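Local coordinates for protein UL37 (Suid herpesvirus 1, PDB 4K70) that is an inner tegument protein of the herpesvirus particle, represented by its N-terminal half, and probably helps to control the intracellular trafficking of the virus, at residues A49-C54 with L68-L72; T256-E262 with R287-D291; T290-L295 with D312-V318. One frame throughout, in Å; residues are numbered along the deposited sequence.

Contact 1 of 3, residues A49-C54 with L68-L72; sequences ALRLAC and LAENL
Helix segments 49-54 and 68-72 run nearly antiparallel, with 152° between their directions and axes 8.7 Å apart at closest approach. They belong to the consecutive helices 39-60 and 63-78, which form an antiparallel helical hairpin in this all-helical protein. The backbones come nearest at two alanines, Ala53 CA and Ala69 CA being 5.0 Å apart. Their methyl carbons meet directly, Ala53 CB to Ala69 CB at 3.9 Å. Ala53 CB also packs against one branch of Leu68, touching CD2 at 3.6 Å, while Cys54 SG rests beside the methyl of Ala69. On the other flank Leu72 carries the contact. Its chi1 of -166° swings CG away from the backbone N and lays CD2 against Ala49 CB and Leu50 CB and onto the backbone there, 3.6 Å from Leu50 N. All seven touching residues are buried, the side chains that meet are all apolar, and the segments share no hydrogen bond. Further helices close over them: Leu107 of helix 101-109 covers Cys54 and Ala69, and Phe30 of helix 20-32 packs on Leu68 and Leu72. Leu50 crosses Leu72 obliquely and places CD1 3.7 Å from Ala69 O.

Contact 2 of 3, residues T256-E262 with R287-D291; sequences TPRTAVE and RLRTD
A salt-bridge network of Arg258, Glu262 and Arg287 joins the start of helix 260-271 to the loop segment 287-291. Glu262 is positioned by a capping box with Thr259, the N-cap of that helix: Glu262 N donates to Thr259 OG1, and Glu262 OE1 weakly accepts from Thr259 N. The same carboxylate is gripped side-on by Arg258, whose NE meets OE1 at 2.8 Å and NH1 meets OE2 at 2.7 Å; both bonds approach on the syn side but tilt out of the carboxylate plane. The anti lone pair of OE1 takes Arg258 N, giving this oxygen two donors besides the weak bond from Thr259 N.

Against this pair lies Arg287. Its guanidinium stacks over one face of that of Arg258, centres 3.4 Å apart and planes 25° from parallel. Arg258 NH1 and Arg287 NH1, both donors, face each other at 2.9 Å, a like-charge approach probably offset by the shared anion Glu262. Arg287 NH1 reaches Glu262 OE2 at 3.3 Å, a weak bond with an N-H...O angle of 134°, and Arg287 NE donates to Asn254 O. The chain of Arg287 runs extended from CG to NE alongside Glu262, and its CB packs on the ring of Pro257.

Thr290 OG1 receives both arginines, Arg258 NH1 at 3.1 Å and Arg287 NH1; the hydroxyl lies 20° out of the Arg258 guanidinium plane but in that of Arg287. It donates in turn to Asp312 OD2. Ala308 of helix 307-311 touches Glu262 and Thr290. A water links the segments further, donating to Glu262 OE2 at 2.6 Å and to Leu288 O at 2.8 Å.

Contact 3 of 3, residues T290-L295 with D312-V318; sequences TDQGVL and DLDHTQV. With NA (sodium ion), chain J.
Thr290 and Asp312 form the closely bonded end of this contact, their side chains crossing at about a right angle. Asp312 OD2 receives Thr290 OG1 on its anti lone pair at 2.7 Å. The other carboxylate oxygen, OD1, accepts from His315 ND1, which comes from above the carboxylate plane, so Asp312 also holds the imidazole of its own segment. Next along, the Thr316 hydroxyl turns to Thr290 O; its exact position is doubtful. Leu295 and Thr316 continue the packed side tip to tip, with Leu295 CD2 3.6 Å from Thr316 CG2. Leu295 and Val318 lie crosswise, CD1 to CG1 4.1 Å. Val371 of helix 366-385 packs on Val318 from beyond the contact.

The segments lie in the loops before and after helix 307-311; 292-295 turn with helical backbone angles but without regular helix bonding. In the first, an Asx turn has Asp291 OD2 accepting from Gly293 N at 3.0 Å, while the carboxylate forms a salt bridge with Arg289. In the second, Asp312 O accepts from both His315 N and Thr316 N. Asp312 and Asp314 belong to a calcium site seen for this protein, but that ion is not bound to this chain.

At the exposed side, contact is made by polar groups, an ion and a water. In Gln292 a chi1 of -173° carries CG opposite the backbone N, and the bend at chi2 (81°) brings the amide along the facing backbone. OE1 accepts from Gln317 N at 2.9 Å (N-H...O angle 168°), whereas NE2 bonds Gln317 O weakly. The sodium ion is held by Gln292 OE1 at 2.9 Å and His315 O at 2.5 Å. Separately, a water accepts from Gln292 N and donates to that same His315 O at 2.6 Å.

Overall arrangement
Contacts 2 and 3 are neighbours, with centres about 12 Å apart, and share Thr290 and Asp291. Thr290 is the polar joint between them: its hydroxyl faces the arginines of contact 2 and the aspartate of contact 3, and Arg258 makes a long, weak ion pair with Asp312. The sodium ion belongs to contact 3 and lies about 10 Å from the side chain of Thr290. Contact 1 is remote, its centre about 71 Å from that of contact 2 and 73 Å from that of contact 3, across the centre of the elongated chain. It lies away from the known metal-binding residues, though a bound sodium is about 8 Å from the side chain of Leu50.

Contact 1 of 3, residues A49-C54 with L68-L72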
ATOM      1  N   ALA A  49      -1.383  29.385  20.627  1.00 27.75           N
ATOM      2  CA  ALA A  49      -0.095  28.720  20.767  1.00 29.06           C
ATOM      3  C   ALA A  49       1.024  29.587  20.183  1.00 27.41           C
ATOM      4  O   ALA A  49       2.053  29.790  20.816  1.00 28.53           O
ATOM      5  CB  ALA A  49      -0.108  27.337  20.118  1.00 27.53           C
ATOM      6  N   LEU A  50       0.814  30.114  18.984  1.00 28.85           N
ATOM      7  CA  LEU A  50       1.840  30.931  18.351  1.00 27.94           C
ATOM      8  C   LEU A  50       2.114  32.198  19.166  1.00 32.48           C
ATOM      9  O   LEU A  50       3.266  32.583  19.366  1.00 31.61           O
ATOM     10  CB  LEU A  50       1.430  31.313  16.928  1.00 26.74           C
ATOM     11  CG  LEU A  50       2.498  32.178  16.271  1.00 30.17           C
ATOM     12  CD1 LEU A  50       3.725  31.315  15.918  1.00 25.78           C
ATOM     13  CD2 LEU A  50       1.940  32.908  15.060  1.00 36.59           C
ATOM     14  N   ARG A  51       1.044  32.840  19.622  1.00 28.23           N
ATOM     15  CA  ARG A  51       1.151  34.054  20.428  1.00 33.51           C
ATOM     16  C   ARG A  51       1.907  33.808  21.726  1.00 32.24           C
ATOM     17  O   ARG A  51       2.733  34.616  22.127  1.00 37.14           O
ATOM     18  CB  ARG A  51      -0.240  34.617  20.723  1.00 33.93           C
ATOM     19  CG  ARG A  51      -0.777  35.483  19.622  1.00 37.76           C
ATOM     20  CD  ARG A  51      -0.157  36.860  19.696  1.00 42.84           C
ATOM     21  NE  ARG A  51      -0.425  37.656  18.504  1.00 42.85           N
ATOM     22  CZ  ARG A  51       0.119  38.845  18.283  1.00 43.06           C
ATOM     23  NH1 ARG A  51       0.949  39.357  19.182  1.00 47.00           N
ATOM     24  NH2 ARG A  51      -0.161  39.522  17.173  1.00 43.87           N
ATOM     25  N   LEU A  52       1.627  32.685  22.373  1.00 31.71           N
ATOM     26  CA  LEU A  52       2.297  32.320  23.616  1.00 35.63           C
ATOM     27  C   LEU A  52       3.776  31.986  23.416  1.00 37.47           C
ATOM     28  O   LEU A  52       4.620  32.249  24.284  1.00 35.86           O
ATOM     29  CB  LEU A  52       1.581  31.128  24.262  1.00 34.82           C
ATOM     30  CG  LEU A  52       0.229  31.427  24.905  1.00 36.24           C
ATOM     31  CD1 LEU A  52      -0.512  30.132  25.152  1.00 37.60           C
ATOM     32  CD2 LEU A  52       0.438  32.175  26.206  1.00 40.97           C
ATOM     33  N   ALA A  53       4.097  31.386  22.277  1.00 33.83           N
ATOM     34  CA  ALA A  53       5.489  31.093  21.985  1.00 34.69           C
ATOM     35  C   ALA A  53       6.229  32.391  21.671  1.00 33.59           C
ATOM     36  O   ALA A  53       7.327  32.626  22.173  1.00 34.34           O
ATOM     37  CB  ALA A  53       5.604  30.102  20.841  1.00 29.90           C
ATOM     38  N   CYS A  54       5.621  33.237  20.847  1.00 32.21           N
ATOM     39  CA  CYS A  54       6.212  34.522  20.509  1.00 34.98           C
ATOM     40  C   CYS A  54       6.415  35.372  21.752  1.00 39.61           C
ATOM     41  O   CYS A  54       7.437  36.034  21.897  1.00 39.54           O
ATOM     42  CB  CYS A  54       5.353  35.267  19.488  1.00 37.62           C
ATOM     43  SG  CYS A  54       5.548  34.601  17.821  1.00 34.72           S
ATOM     44  N   LEU A  68      10.881  27.230  19.100  1.00 35.24           N
ATOM     45  CA  LEU A  68       9.467  26.897  19.192  1.00 35.49           C
ATOM     46  C   LEU A  68       8.645  27.802  18.276  1.00 34.50           C
ATOM     47  O   LEU A  68       7.950  27.320  17.382  1.00 33.52           O
ATOM     48  CB  LEU A  68       8.973  27.007  20.636  1.00 39.93           C
ATOM     49  CG  LEU A  68       7.473  26.804  20.886  1.00 38.35           C
ATOM     50  CD1 LEU A  68       7.058  25.359  20.593  1.00 35.83           C
ATOM     51  CD2 LEU A  68       7.118  27.186  22.312  1.00 40.72           C
ATOM     52  N   ALA A  69       8.733  29.113  18.492  1.00 32.97           N
ATOM     53  CA  ALA A  69       7.909  30.064  17.752  1.00 28.52           C
ATOM     54  C   ALA A  69       8.136  29.984  16.253  1.00 33.47           C
ATOM     55  O   ALA A  69       7.181  29.966  15.471  1.00 29.65           O
ATOM     56  CB  ALA A  69       8.169  31.472  18.239  1.00 35.49           C
ATOM     57  N   GLU A  70       9.406  29.960  15.854  1.00 27.96           N
ATOM     58  CA  GLU A  70       9.759  29.930  14.439  1.00 31.38           C
ATOM     59  C   GLU A  70       9.413  28.603  13.731  1.00 28.91           C
ATOM     60  O   GLU A  70       9.120  28.597  12.525  1.00 28.57           O
ATOM     61  CB  GLU A  70      11.242  30.273  14.255  1.00 30.80           C
ATOM     62  CG  GLU A  70      11.538  31.773  14.381  1.00 34.88           C
ATOM     63  CD  GLU A  70      12.987  32.139  14.037  1.00 37.16           C
ATOM     64  OE1 GLU A  70      13.900  31.336  14.314  1.00 38.01           O
ATOM     65  OE2 GLU A  70      13.201  33.245  13.489  1.00 41.82           O
ATOM     66  N   ASN A  71       9.441  27.493  14.470  1.00 25.46           N
ATOM     67  CA  ASN A  71       9.159  26.176  13.878  1.00 24.62           C
ATOM     68  C   ASN A  71       7.877  25.479  14.361  1.00 28.14           C
ATOM     69  O   ASN A  71       7.666  24.281  14.109  1.00 26.82           O
ATOM     70  CB  ASN A  71      10.357  25.257  14.077  1.00 25.19           C
ATOM     71  CG  ASN A  71      11.630  25.845  13.516  1.00 32.67           C
ATOM     72  OD1 ASN A  71      11.944  25.676  12.335  1.00 31.37           O
ATOM     73  ND2 ASN A  71      12.370  26.557  14.360  1.00 31.80           N
ATOM     74  N   LEU A  72       7.014  26.244  15.021  1.00 28.18           N
ATOM     75  CA  LEU A  72       5.762  25.733  15.555  1.00 29.39           C
ATOM     76  C   LEU A  72       4.880  25.117  14.476  1.00 25.27           C
ATOM     77  O   LEU A  72       4.215  24.111  14.711  1.00 25.45           O
ATOM     78  CB  LEU A  72       4.999  26.852  16.279  1.00 26.54           C
ATOM     79  CG  LEU A  72       3.851  26.367  17.152  1.00 34.55           C
ATOM     80  CD1 LEU A  72       4.410  25.595  18.336  1.00 36.16           C
ATOM     81  CD2 LEU A  72       3.006  27.543  17.607  1.00 32.31           C
TER

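Contact 2 of 3, residues T256-E262 with R287-D291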
ATOM      1  N   THR A 256     -20.188 -35.012 -14.616  1.00 42.83           N
ATOM      2  CA  THR A 256     -20.789 -33.899 -13.894  1.00 44.01           C
ATOM      3  C   THR A 256     -19.684 -33.112 -13.215  1.00 43.21           C
ATOM      4  O   THR A 256     -18.722 -33.702 -12.730  1.00 42.45           O
ATOM      5  CB  THR A 256     -21.755 -34.389 -12.805  1.00 40.38           C
ATOM      6  OG1 THR A 256     -22.734 -35.255 -13.385  1.00 44.24           O
ATOM      7  CG2 THR A 256     -22.455 -33.209 -12.140  1.00 45.38           C
ATOM      8  N   PRO A 257     -19.811 -31.776 -13.194  1.00 42.41           N
ATOM      9  CA  PRO A 257     -18.928 -30.917 -12.401  1.00 43.09           C
ATOM     10  C   PRO A 257     -18.813 -31.462 -10.980  1.00 42.01           C
ATOM     11  O   PRO A 257     -19.840 -31.675 -10.340  1.00 37.17           O
ATOM     12  CB  PRO A 257     -19.672 -29.579 -12.406  1.00 39.75           C
ATOM     13  CG  PRO A 257     -20.351 -29.561 -13.739  1.00 40.91           C
ATOM     14  CD  PRO A 257     -20.766 -30.992 -14.000  1.00 43.07           C
ATOM     15  N   ARG A 258     -17.586 -31.698 -10.512  1.00 38.79           N
ATOM     16  CA  ARG A 258     -17.343 -32.359  -9.224  1.00 41.30           C
ATOM     17  C   ARG A 258     -17.034 -31.361  -8.104  1.00 43.66           C
ATOM     18  O   ARG A 258     -17.610 -31.435  -7.017  1.00 46.95           O
ATOM     19  CB  ARG A 258     -16.183 -33.357  -9.355  1.00 47.78           C
ATOM     20  CG  ARG A 258     -16.278 -34.313 -10.547  1.00 46.84           C
ATOM     21  CD  ARG A 258     -14.893 -34.866 -10.963  1.00 45.94           C
ATOM     22  NE  ARG A 258     -13.978 -33.803 -11.389  1.00 45.66           N
ATOM     23  CZ  ARG A 258     -12.812 -34.008 -12.002  1.00 52.07           C
ATOM     24  NH1 ARG A 258     -12.049 -32.973 -12.356  1.00 47.27           N
ATOM     25  NH2 ARG A 258     -12.403 -35.245 -12.273  1.00 51.56           N
ATOM     26  N   THR A 259     -16.118 -30.431  -8.365  1.00 43.38           N
ATOM     27  CA  THR A 259     -15.735 -29.435  -7.362  1.00 38.54           C
ATOM     28  C   THR A 259     -16.524 -28.134  -7.507  1.00 37.15           C
ATOM     29  O   THR A 259     -17.189 -27.915  -8.525  1.00 37.46           O
ATOM     30  CB  THR A 259     -14.218 -29.136  -7.421  1.00 41.39           C
ATOM     31  OG1 THR A 259     -13.908 -28.419  -8.624  1.00 38.10           O
ATOM     32  CG2 THR A 259     -13.424 -30.438  -7.392  1.00 34.59           C
ATOM     33  N   ALA A 260     -16.455 -27.279  -6.486  1.00 36.78           N
ATOM     34  CA  ALA A 260     -17.124 -25.977  -6.515  1.00 39.35           C
ATOM     35  C   ALA A 260     -16.644 -25.152  -7.701  1.00 36.08           C
ATOM     36  O   ALA A 260     -17.418 -24.410  -8.311  1.00 31.36           O
ATOM     37  CB  ALA A 260     -16.885 -25.218  -5.220  1.00 37.64           C
ATOM     38  N   VAL A 261     -15.360 -25.281  -8.017  1.00 35.04           N
ATOM     39  CA  VAL A 261     -14.796 -24.601  -9.169  1.00 32.83           C
ATOM     40  C   VAL A 261     -15.480 -25.076 -10.445  1.00 29.57           C
ATOM     41  O   VAL A 261     -15.952 -24.271 -11.251  1.00 29.63           O
ATOM     42  CB  VAL A 261     -13.262 -24.851  -9.298  1.00 34.94           C
ATOM     43  CG1 VAL A 261     -12.749 -24.304 -10.619  1.00 30.87           C
ATOM     44  CG2 VAL A 261     -12.513 -24.217  -8.136  1.00 33.67           C
ATOM     45  N   GLU A 262     -15.521 -26.392 -10.629  1.00 32.83           N
ATOM     46  CA  GLU A 262     -16.092 -26.964 -11.841  1.00 30.48           C
ATOM     47  C   GLU A 262     -17.568 -26.612 -11.991  1.00 29.18           C
ATOM     48  O   GLU A 262     -18.024 -26.305 -13.086  1.00 30.85           O
ATOM     49  CB  GLU A 262     -15.890 -28.472 -11.871  1.00 35.23           C
ATOM     50  CG  GLU A 262     -14.443 -28.879 -11.724  1.00 33.45           C
ATOM     51  CD  GLU A 262     -14.235 -30.329 -12.063  1.00 37.07           C
ATOM     52  OE1 GLU A 262     -15.016 -31.171 -11.572  1.00 38.80           O
ATOM     53  OE2 GLU A 262     -13.303 -30.623 -12.835  1.00 33.63           O
ATOM     54  N   ARG A 287     -18.569 -30.490 -17.907  1.00 41.33           N
ATOM     55  CA  ARG A 287     -17.442 -29.854 -17.255  1.00 38.82           C
ATOM     56  C   ARG A 287     -16.238 -29.918 -18.176  1.00 37.38           C
ATOM     57  O   ARG A 287     -16.171 -30.765 -19.079  1.00 32.39           O
ATOM     58  CB  ARG A 287     -17.123 -30.539 -15.933  1.00 40.70           C
ATOM     59  CG  ARG A 287     -16.401 -31.852 -16.110  1.00 33.43           C
ATOM     60  CD  ARG A 287     -15.964 -32.435 -14.777  1.00 39.51           C
ATOM     61  NE  ARG A 287     -15.442 -33.779 -14.987  1.00 36.89           N
ATOM     62  CZ  ARG A 287     -14.155 -34.082 -15.115  1.00 39.37           C
ATOM     63  NH1 ARG A 287     -13.226 -33.143 -15.013  1.00 38.92           N
ATOM     64  NH2 ARG A 287     -13.797 -35.339 -15.330  1.00 42.32           N
ATOM     65  N   LEU A 288     -15.297 -29.002 -17.961  1.00 31.88           N
ATOM     66  CA  LEU A 288     -14.056 -29.005 -18.712  1.00 31.58           C
ATOM     67  C   LEU A 288     -13.252 -30.256 -18.363  1.00 31.31           C
ATOM     68  O   LEU A 288     -13.183 -30.647 -17.195  1.00 33.33           O
ATOM     69  CB  LEU A 288     -13.243 -27.758 -18.382  1.00 27.90           C
ATOM     70  CG  LEU A 288     -13.837 -26.421 -18.827  1.00 28.59           C
ATOM     71  CD1 LEU A 288     -12.979 -25.275 -18.324  1.00 27.36           C
ATOM     72  CD2 LEU A 288     -13.965 -26.369 -20.347  1.00 27.53           C
ATOM     73  N   ARG A 289     -12.672 -30.883 -19.382  1.00 31.17           N
ATOM     74  CA  ARG A 289     -11.732 -31.979 -19.195  1.00 31.43           C
ATOM     75  C   ARG A 289     -10.591 -31.544 -18.264  1.00 35.50           C
ATOM     76  O   ARG A 289     -10.160 -30.379 -18.295  1.00 29.55           O
ATOM     77  CB  ARG A 289     -11.157 -32.410 -20.552  1.00 30.95           C
ATOM     78  CG  ARG A 289     -12.202 -32.899 -21.558  1.00 30.13           C
ATOM     79  CD  ARG A 289     -11.621 -33.001 -22.954  1.00 30.99           C
ATOM     80  NE  ARG A 289     -10.365 -33.749 -22.957  1.00 33.10           N
ATOM     81  CZ  ARG A 289      -9.569 -33.870 -24.011  1.00 37.24           C
ATOM     82  NH1 ARG A 289      -9.905 -33.301 -25.160  1.00 37.72           N
ATOM     83  NH2 ARG A 289      -8.443 -34.563 -23.921  1.00 38.25           N
ATOM     84  N   THR A 290     -10.124 -32.468 -17.424  1.00 30.42           N
ATOM     85  CA  THR A 290      -8.955 -32.218 -16.591  1.00 29.79           C
ATOM     86  C   THR A 290      -7.880 -33.274 -16.846  1.00 33.78           C
ATOM     87  O   THR A 290      -6.991 -33.470 -16.020  1.00 32.77           O
ATOM     88  CB  THR A 290      -9.287 -32.130 -15.077  1.00 34.21           C
ATOM     89  OG1 THR A 290      -9.954 -33.322 -14.646  1.00 32.37           O
ATOM     90  CG2 THR A 290     -10.177 -30.899 -14.759  1.00 29.82           C
ATOM     91  N   ASP A 291      -7.957 -33.933 -18.003  1.00 30.05           N
ATOM     92  CA  ASP A 291      -6.936 -34.895 -18.412  1.00 31.86           C
ATOM     93  C   ASP A 291      -5.828 -34.183 -19.180  1.00 35.34           C
ATOM     94  O   ASP A 291      -6.010 -33.050 -19.631  1.00 33.45           O
ATOM     95  CB  ASP A 291      -7.534 -36.027 -19.263  1.00 32.28           C
ATOM     96  CG  ASP A 291      -8.046 -35.545 -20.605  1.00 32.49           C
ATOM     97  OD1 ASP A 291      -9.185 -35.046 -20.668  1.00 32.83           O
ATOM     98  OD2 ASP A 291      -7.312 -35.667 -21.602  1.00 36.39           O
TER
HETATM   99  O   HOH W   1     -12.863 -29.044 -14.891  1.00 29.34           O

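Contact 3 of 3, residues T290-L295 with D312-V318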
ATOM      1  N   THR A 290     -10.124 -32.468 -17.424  1.00 30.42           N
ATOM      2  CA  THR A 290      -8.955 -32.218 -16.591  1.00 29.79           C
ATOM      3  C   THR A 290      -7.880 -33.274 -16.846  1.00 33.78           C
ATOM      4  O   THR A 290      -6.991 -33.470 -16.020  1.00 32.77           O
ATOM      5  CB  THR A 290      -9.287 -32.130 -15.077  1.00 34.21           C
ATOM      6  OG1 THR A 290      -9.954 -33.322 -14.646  1.00 32.37           O
ATOM      7  CG2 THR A 290     -10.177 -30.899 -14.759  1.00 29.82           C
ATOM      8  N   ASP A 291      -7.957 -33.933 -18.003  1.00 30.05           N
ATOM      9  CA  ASP A 291      -6.936 -34.895 -18.412  1.00 31.86           C
ATOM     10  C   ASP A 291      -5.828 -34.183 -19.180  1.00 35.34           C
ATOM     11  O   ASP A 291      -6.010 -33.050 -19.631  1.00 33.45           O
ATOM     12  CB  ASP A 291      -7.534 -36.027 -19.263  1.00 32.28           C
ATOM     13  CG  ASP A 291      -8.046 -35.545 -20.605  1.00 32.49           C
ATOM     14  OD1 ASP A 291      -9.185 -35.046 -20.668  1.00 32.83           O
ATOM     15  OD2 ASP A 291      -7.312 -35.667 -21.602  1.00 36.39           O
ATOM     16  N   GLN A 292      -4.685 -34.848 -19.327  1.00 31.00           N
ATOM     17  CA  GLN A 292      -3.493 -34.225 -19.907  1.00 34.52           C
ATOM     18  C   GLN A 292      -3.742 -33.696 -21.318  1.00 35.96           C
ATOM     19  O   GLN A 292      -3.071 -32.768 -21.758  1.00 38.44           O
ATOM     20  CB  GLN A 292      -2.310 -35.212 -19.914  1.00 36.03           C
ATOM     21  CG  GLN A 292      -0.967 -34.612 -20.347  1.00 33.08           C
ATOM     22  CD  GLN A 292      -0.242 -33.842 -19.226  1.00 39.86           C
ATOM     23  OE1 GLN A 292      -0.422 -34.126 -18.035  1.00 33.07           O
ATOM     24  NE2 GLN A 292       0.590 -32.871 -19.614  1.00 38.06           N
ATOM     25  N   GLY A 293      -4.711 -34.283 -22.015  1.00 36.35           N
ATOM     26  CA  GLY A 293      -5.042 -33.877 -23.371  1.00 36.48           C
ATOM     27  C   GLY A 293      -5.689 -32.506 -23.491  1.00 35.90           C
ATOM     28  O   GLY A 293      -5.703 -31.913 -24.568  1.00 36.44           O
ATOM     29  N   VAL A 294      -6.229 -31.999 -22.388  1.00 34.00           N
ATOM     30  CA  VAL A 294      -6.858 -30.685 -22.401  1.00 31.96           C
ATOM     31  C   VAL A 294      -5.810 -29.580 -22.543  1.00 32.87           C
ATOM     32  O   VAL A 294      -6.132 -28.468 -22.943  1.00 34.65           O
ATOM     33  CB  VAL A 294      -7.718 -30.436 -21.136  1.00 32.99           C
ATOM     34  CG1 VAL A 294      -6.844 -30.181 -19.921  1.00 28.67           C
ATOM     35  CG2 VAL A 294      -8.663 -29.257 -21.355  1.00 26.94           C
ATOM     36  N   LEU A 295      -4.556 -29.886 -22.220  1.00 34.50           N
ATOM     37  CA  LEU A 295      -3.502 -28.865 -22.252  1.00 34.75           C
ATOM     38  C   LEU A 295      -3.295 -28.259 -23.644  1.00 38.18           C
ATOM     39  O   LEU A 295      -3.085 -27.049 -23.782  1.00 35.80           O
ATOM     40  CB  LEU A 295      -2.187 -29.411 -21.691  1.00 36.24           C
ATOM     41  CG  LEU A 295      -1.896 -29.035 -20.230  1.00 40.15           C
ATOM     42  CD1 LEU A 295      -3.105 -28.388 -19.577  1.00 33.22           C
ATOM     43  CD2 LEU A 295      -1.454 -30.234 -19.434  1.00 35.87           C
ATOM     44  N   ASP A 312      -5.674 -31.012 -10.777  1.00 24.42           N
ATOM     45  CA  ASP A 312      -5.935 -32.441 -10.878  1.00 26.41           C
ATOM     46  C   ASP A 312      -4.627 -33.200 -11.107  1.00 26.36           C
ATOM     47  O   ASP A 312      -4.391 -33.738 -12.184  1.00 25.78           O
ATOM     48  CB  ASP A 312      -6.903 -32.720 -12.020  1.00 29.98           C
ATOM     49  CG  ASP A 312      -7.559 -34.093 -11.902  1.00 35.98           C
ATOM     50  OD1 ASP A 312      -7.183 -34.860 -10.991  1.00 38.45           O
ATOM     51  OD2 ASP A 312      -8.436 -34.410 -12.726  1.00 36.52           O
ATOM     52  N   LEU A 313      -3.796 -33.251 -10.074  1.00 24.55           N
ATOM     53  CA  LEU A 313      -2.398 -33.628 -10.220  1.00 26.65           C
ATOM     54  C   LEU A 313      -2.200 -35.107 -10.542  1.00 29.62           C
ATOM     55  O   LEU A 313      -1.138 -35.516 -11.041  1.00 24.81           O
ATOM     56  CB  LEU A 313      -1.629 -33.248  -8.957  1.00 28.44           C
ATOM     57  CG  LEU A 313      -1.560 -31.736  -8.694  1.00 32.26           C
ATOM     58  CD1 LEU A 313      -0.904 -31.458  -7.359  1.00 31.23           C
ATOM     59  CD2 LEU A 313      -0.801 -31.052  -9.806  1.00 27.14           C
ATOM     60  N   ASP A 314      -3.216 -35.913 -10.259  1.00 25.56           N
ATOM     61  CA  ASP A 314      -3.117 -37.336 -10.561  1.00 28.37           C
ATOM     62  C   ASP A 314      -3.194 -37.584 -12.053  1.00 27.22           C
ATOM     63  O   ASP A 314      -2.693 -38.584 -12.544  1.00 27.39           O
ATOM     64  CB  ASP A 314      -4.214 -38.123  -9.835  1.00 29.25           C
ATOM     65  CG  ASP A 314      -3.963 -38.219  -8.352  1.00 34.32           C
ATOM     66  OD1 ASP A 314      -2.779 -38.333  -7.970  1.00 34.06           O
ATOM     67  OD2 ASP A 314      -4.937 -38.172  -7.568  1.00 34.40           O
ATOM     68  N   HIS A 315      -3.834 -36.672 -12.772  1.00 23.22           N
ATOM     69  CA  HIS A 315      -4.141 -36.902 -14.181  1.00 28.52           C
ATOM     70  C   HIS A 315      -3.318 -36.008 -15.091  1.00 31.08           C
ATOM     71  O   HIS A 315      -2.920 -36.417 -16.183  1.00 33.93           O
ATOM     72  CB  HIS A 315      -5.629 -36.647 -14.457  1.00 27.90           C
ATOM     73  CG  HIS A 315      -6.535 -37.677 -13.863  1.00 33.11           C
ATOM     74  ND1 HIS A 315      -6.958 -37.629 -12.554  1.00 29.99           N
ATOM     75  CD2 HIS A 315      -7.087 -38.793 -14.400  1.00 34.03           C
ATOM     76  CE1 HIS A 315      -7.736 -38.670 -12.305  1.00 33.27           C
ATOM     77  NE2 HIS A 315      -7.830 -39.392 -13.409  1.00 35.42           N
ATOM     78  N   THR A 316      -3.047 -34.796 -14.618  1.00 30.02           N
ATOM     79  CA  THR A 316      -2.520 -33.733 -15.463  1.00 29.67           C
ATOM     80  C   THR A 316      -1.412 -32.956 -14.777  1.00 25.95           C
ATOM     81  O   THR A 316      -1.519 -32.604 -13.601  1.00 27.46           O
ATOM     82  CB  THR A 316      -3.665 -32.773 -15.838  1.00 31.23           C
ATOM     83  OG1 THR A 316      -4.551 -33.447 -16.740  1.00 33.11           O
ATOM     84  CG2 THR A 316      -3.147 -31.489 -16.481  1.00 32.19           C
ATOM     85  N   GLN A 317      -0.351 -32.695 -15.523  1.00 27.86           N
ATOM     86  CA  GLN A 317       0.741 -31.856 -15.052  1.00 28.23           C
ATOM     87  C   GLN A 317       0.844 -30.601 -15.928  1.00 29.67           C
ATOM     88  O   GLN A 317       1.308 -30.665 -17.065  1.00 28.04           O
ATOM     89  CB  GLN A 317       2.062 -32.632 -15.071  1.00 26.56           C
ATOM     90  CG  GLN A 317       3.226 -31.849 -14.494  1.00 26.54           C
ATOM     91  CD  GLN A 317       2.932 -31.338 -13.096  1.00 26.14           C
ATOM     92  OE1 GLN A 317       2.818 -32.125 -12.145  1.00 29.49           O
ATOM     93  NE2 GLN A 317       2.763 -30.016 -12.966  1.00 26.71           N
ATOM     94  N   VAL A 318       0.377 -29.465 -15.418  1.00 27.05           N
ATOM     95  CA  VAL A 318       0.521 -28.224 -16.162  1.00 27.06           C
ATOM     96  C   VAL A 318       1.968 -27.772 -16.094  1.00 27.55           C
ATOM     97  O   VAL A 318       2.692 -28.082 -15.149  1.00 27.39           O
ATOM     98  CB  VAL A 318      -0.394 -27.086 -15.635  1.00 26.15           C
ATOM     99  CG1 VAL A 318      -1.844 -27.464 -15.786  1.00 24.00           C
ATOM    100  CG2 VAL A 318      -0.057 -26.759 -14.189  1.00 25.39           C
TER
HETATM  101 NA    NA J1011      -0.586 -36.874 -17.093  1.00 44.05          NA
HETATM  102  O   HOH W   2      -4.430 -37.460 -18.016  1.00 28.88           O